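Local coordinates for periplasmic His/Glu/Gln/Arg/opine family-binding protein (Silicibacter pomeroyi, PDB 3I6V) that binds lysine in a periplasmic solute-binding fold and probably delivers such amino acids to an ABC transporter for uptake, at residues Thr6-Tyr15 / Gly63-Gly71. Sequence-based numbering, arbitrary orientation.
With LYS (lysine), chain B.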
loop_
_atom_site.group_PDB
_atom_site.type_symbol
_atom_site.label_atom_id
_atom_site.label_comp_id
_atom_site.label_asym_id
_atom_site.label_seq_id
_atom_site.Cartn_x
_atom_site.Cartn_y
_atom_site.Cartn_z
ATOM N N THR A 6 5.650 -23.113 7.651
ATOM C CA THR A 6 5.392 -22.314 6.424
ATOM C C THR A 6 4.525 -21.133 6.801
ATOM O O THR A 6 3.444 -21.301 7.391
ATOM C CB THR A 6 4.643 -23.128 5.342
ATOM O OG1 THR A 6 5.305 -24.379 5.156
ATOM C CG2 THR A 6 4.624 -22.399 4.000
ATOM N N VAL A 7 4.977 -19.940 6.443
ATOM C CA VAL A 7 4.193 -18.738 6.703
ATOM C C VAL A 7 3.436 -18.342 5.437
ATOM O O VAL A 7 4.017 -18.202 4.361
ATOM C CB VAL A 7 5.053 -17.563 7.242
ATOM C CG1 VAL A 7 6.135 -17.175 6.259
ATOM C CG2 VAL A 7 4.171 -16.353 7.581
ATOM N N ARG A 8 2.132 -18.176 5.568
ATOM C CA ARG A 8 1.322 -17.737 4.449
ATOM C C ARG A 8 1.322 -16.187 4.414
ATOM O O ARG A 8 0.824 -15.532 5.348
ATOM C CB ARG A 8 -0.068 -18.341 4.586
ATOM C CG ARG A 8 -0.099 -19.893 4.276
ATOM C CD ARG A 8 -1.440 -20.468 4.729
ATOM N NE ARG A 8 -1.599 -20.081 6.139
ATOM C CZ ARG A 8 -2.738 -20.089 6.827
ATOM N NH1 ARG A 8 -2.734 -19.674 8.091
ATOM N NH2 ARG A 8 -3.871 -20.506 6.262
ATOM N N MET A 9 1.967 -15.628 3.394
ATOM C CA MET A 9 2.094 -14.181 3.224
ATOM C C MET A 9 0.911 -13.679 2.400
ATOM O O MET A 9 0.779 -14.051 1.227
ATOM C CB MET A 9 3.436 -13.836 2.545
ATOM C CG MET A 9 4.659 -14.428 3.296
ATOM S SD MET A 9 5.234 -13.526 4.780
ATOM C CE MET A 9 5.963 -12.143 4.010
ATOM N N GLY A 10 0.041 -12.877 3.016
ATOM C CA GLY A 10 -1.138 -12.336 2.339
ATOM C C GLY A 10 -0.875 -10.965 1.707
ATOM O O GLY A 10 -0.322 -10.063 2.354
ATOM N N THR A 11 -1.292 -10.800 0.448
ATOM C CA THR A 11 -1.172 -9.548 -0.257
ATOM C C THR A 11 -2.386 -9.332 -1.155
ATOM O O THR A 11 -3.182 -10.282 -1.395
ATOM C CB THR A 11 0.175 -9.425 -1.024
ATOM O OG1 THR A 11 0.394 -8.052 -1.380
ATOM C CG2 THR A 11 0.233 -10.318 -2.294
ATOM N N GLU A 12 -2.540 -8.084 -1.622
ATOM C CA GLU A 12 -3.676 -7.709 -2.442
ATOM C C GLU A 12 -3.497 -8.187 -3.907
ATOM O O GLU A 12 -4.457 -8.584 -4.533
ATOM C CB GLU A 12 -3.859 -6.190 -2.432
ATOM C CG GLU A 12 -5.119 -5.701 -3.115
ATOM C CD GLU A 12 -5.273 -4.157 -3.115
ATOM O OE1 GLU A 12 -4.327 -3.418 -2.738
ATOM O OE2 GLU A 12 -6.350 -3.685 -3.518
ATOM N N GLY A 13 -2.285 -8.077 -4.440
ATOM C CA GLY A 13 -2.027 -8.484 -5.829
ATOM C C GLY A 13 -2.614 -7.527 -6.860
ATOM O O GLY A 13 -2.863 -7.910 -8.013
ATOM N N ALA A 14 -2.815 -6.273 -6.469
ATOM C CA ALA A 14 -3.437 -5.294 -7.354
ATOM C C ALA A 14 -2.972 -3.880 -7.069
ATOM O O ALA A 14 -3.705 -2.923 -7.280
ATOM C CB ALA A 14 -4.988 -5.406 -7.279
ATOM N N TYR A 15 -1.734 -3.735 -6.619
ATOM C CA TYR A 15 -1.308 -2.426 -6.133
ATOM C C TYR A 15 0.121 -2.144 -6.564
ATOM O O TYR A 15 1.018 -2.038 -5.715
ATOM C CB TYR A 15 -1.461 -2.398 -4.588
ATOM C CG TYR A 15 -1.303 -1.042 -3.936
ATOM C CD1 TYR A 15 -1.844 0.125 -4.531
ATOM C CD2 TYR A 15 -0.626 -0.920 -2.714
ATOM C CE1 TYR A 15 -1.726 1.394 -3.904
ATOM C CE2 TYR A 15 -0.498 0.348 -2.079
ATOM C CZ TYR A 15 -1.041 1.490 -2.694
ATOM O OH TYR A 15 -0.923 2.707 -2.091
ATOM N N GLY A 63 -7.619 -16.558 9.946
ATOM C CA GLY A 63 -6.592 -17.558 9.744
ATOM C C GLY A 63 -6.397 -18.054 8.322
ATOM O O GLY A 63 -5.763 -19.085 8.143
ATOM N N ASN A 64 -6.889 -17.320 7.313
ATOM C CA ASN A 64 -6.626 -17.669 5.903
ATOM C C ASN A 64 -5.166 -17.555 5.482
ATOM O O ASN A 64 -4.730 -18.212 4.520
ATOM C CB ASN A 64 -7.463 -16.829 4.938
ATOM C CG ASN A 64 -8.961 -17.090 5.057
ATOM O OD1 ASN A 64 -9.439 -17.647 6.041
ATOM N ND2 ASN A 64 -9.711 -16.642 4.050
ATOM N N TYR A 65 -4.416 -16.690 6.170
ATOM C CA TYR A 65 -2.987 -16.529 5.948
ATOM C C TYR A 65 -2.446 -15.908 7.238
ATOM O O TYR A 65 -3.219 -15.685 8.185
ATOM C CB TYR A 65 -2.668 -15.640 4.715
ATOM C CG TYR A 65 -3.670 -14.539 4.533
ATOM C CD1 TYR A 65 -4.837 -14.759 3.793
ATOM C CD2 TYR A 65 -3.491 -13.282 5.140
ATOM C CE1 TYR A 65 -5.804 -13.762 3.645
ATOM C CE2 TYR A 65 -4.467 -12.255 4.989
ATOM C CZ TYR A 65 -5.611 -12.510 4.247
ATOM O OH TYR A 65 -6.592 -11.565 4.076
ATOM N N ASP A 66 -1.147 -15.624 7.270
ATOM C CA ASP A 66 -0.504 -15.261 8.536
ATOM C C ASP A 66 0.045 -13.853 8.622
ATOM O O ASP A 66 0.366 -13.398 9.729
ATOM C CB ASP A 66 0.609 -16.264 8.869
ATOM C CG ASP A 66 0.103 -17.704 8.838
ATOM O OD1 ASP A 66 -0.903 -18.009 9.518
ATOM O OD2 ASP A 66 0.677 -18.512 8.076
ATOM N N THR A 67 0.214 -13.187 7.491
ATOM C CA THR A 67 0.679 -11.806 7.498
ATOM C C THR A 67 -0.057 -10.996 6.440
ATOM O O THR A 67 -0.607 -11.570 5.475
ATOM C CB THR A 67 2.200 -11.678 7.194
ATOM O OG1 THR A 67 2.420 -11.947 5.794
ATOM C CG2 THR A 67 3.042 -12.637 8.026
ATOM N N ILE A 68 -0.073 -9.677 6.609
ATOM C CA ILE A 68 -0.479 -8.774 5.526
ATOM C C ILE A 68 0.743 -7.971 5.116
ATOM O O ILE A 68 1.338 -7.313 5.960
ATOM C CB ILE A 68 -1.613 -7.831 5.965
ATOM C CG1 ILE A 68 -2.876 -8.641 6.268
ATOM C CG2 ILE A 68 -1.900 -6.766 4.881
ATOM C CD1 ILE A 68 -3.982 -7.786 6.929
ATOM N N ILE A 69 1.155 -8.081 3.849
ATOM C CA ILE A 69 2.231 -7.260 3.331
ATOM C C ILE A 69 1.682 -6.708 2.002
ATOM O O ILE A 69 1.709 -7.385 0.964
ATOM C CB ILE A 69 3.563 -8.052 3.210
ATOM C CG1 ILE A 69 4.717 -7.155 2.738
ATOM C CG2 ILE A 69 3.395 -9.357 2.349
ATOM C CD1 ILE A 69 6.101 -7.900 2.727
ATOM N N ALA A 70 1.093 -5.516 2.070
ATOM C CA ALA A 70 0.157 -5.064 1.034
ATOM C C ALA A 70 0.032 -3.546 1.063
ATOM O O ALA A 70 -1.077 -3.004 0.999
ATOM C CB ALA A 70 -1.253 -5.731 1.250
ATOM N N GLY A 71 1.168 -2.862 1.178
ATOM C CA GLY A 71 1.205 -1.384 1.228
ATOM C C GLY A 71 0.310 -0.760 2.297
ATOM O O GLY A 71 -0.198 0.338 2.104
HETATM N N LYS B . -1.305 3.052 2.640
HETATM C CA LYS B . -2.769 3.350 2.499
HETATM C C LYS B . -3.569 2.676 3.591
HETATM O O LYS B . -2.996 1.869 4.336
HETATM C CB LYS B . -3.282 2.899 1.109
HETATM C CG LYS B . -3.283 1.387 0.877
HETATM C CD LYS B . -3.749 1.071 -0.586
HETATM C CE LYS B . -3.856 -0.471 -0.878
HETATM N NZ LYS B . -4.212 -0.706 -2.369
HETATM O OXT LYS B . -4.804 2.912 3.728
HETATM O O HOH W 1 -1.943 -3.653 -1.501
HETATM O O HOH W 2 0.441 2.553 0.365
#
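Strands 7-11 and 67-68 run side by side in the parallel sheet of one lobe of this periplasmic binding protein, Met9 bridging to Thr67 and Gly10 to Ile68. Gly10 N donates to Thr67 O, and Ile69 N returns a nearly straight bond of 2.9 Å to Gly10 O. One step earlier, Arg8 O takes two donors, Asp66 N and Thr67 N. The second of these, Thr67 N to Arg8 O, is the longer at 3.2 Å. Asp66 grips Arg8 through both oxygens: OD2 receives the backbone N of Arg8 on its anti side and, weakly, NE, while OD1 forms a salt bridge to NH1 (2.9 Å) with guanidinium and carboxylate planes 55° apart. Arg185 is a second cation on OD1. Bent at chi3 (-54°), the Arg8 chain lays one guanidinium face over Tyr65 CA and brings NH2 to Gly63 O, 3.0 Å away, Gly63 being the positive-phi residue of the Schellman motif that closes helix 56-61. A methionine in place of Arg8 would probably leave Gly63 O without its guanidinium donor and the Asp66 carboxylate without its Arg8 partner, though still paired with Arg185. Gly10 CA sits off-centre against the Tyr65 ring, where a side chain would clash.

Strand 7-11 is the central one of three, flanked by 46-50 and 67-68, and both segments run on from this sheet into the lysine pocket. Thr11 OG1, anti to its own N (chi1 -164°), donates to Ile69 O at 2.8 Å. Beyond it, Glu12 OE1 accepts from the ligand's NZ (2.7 Å), which lies over the centre of the Tyr15 ring, 3.2 Å above its plane, and Gly71 O holds the ligand's alpha-amino N, with a water linking that N to Tyr15 OH.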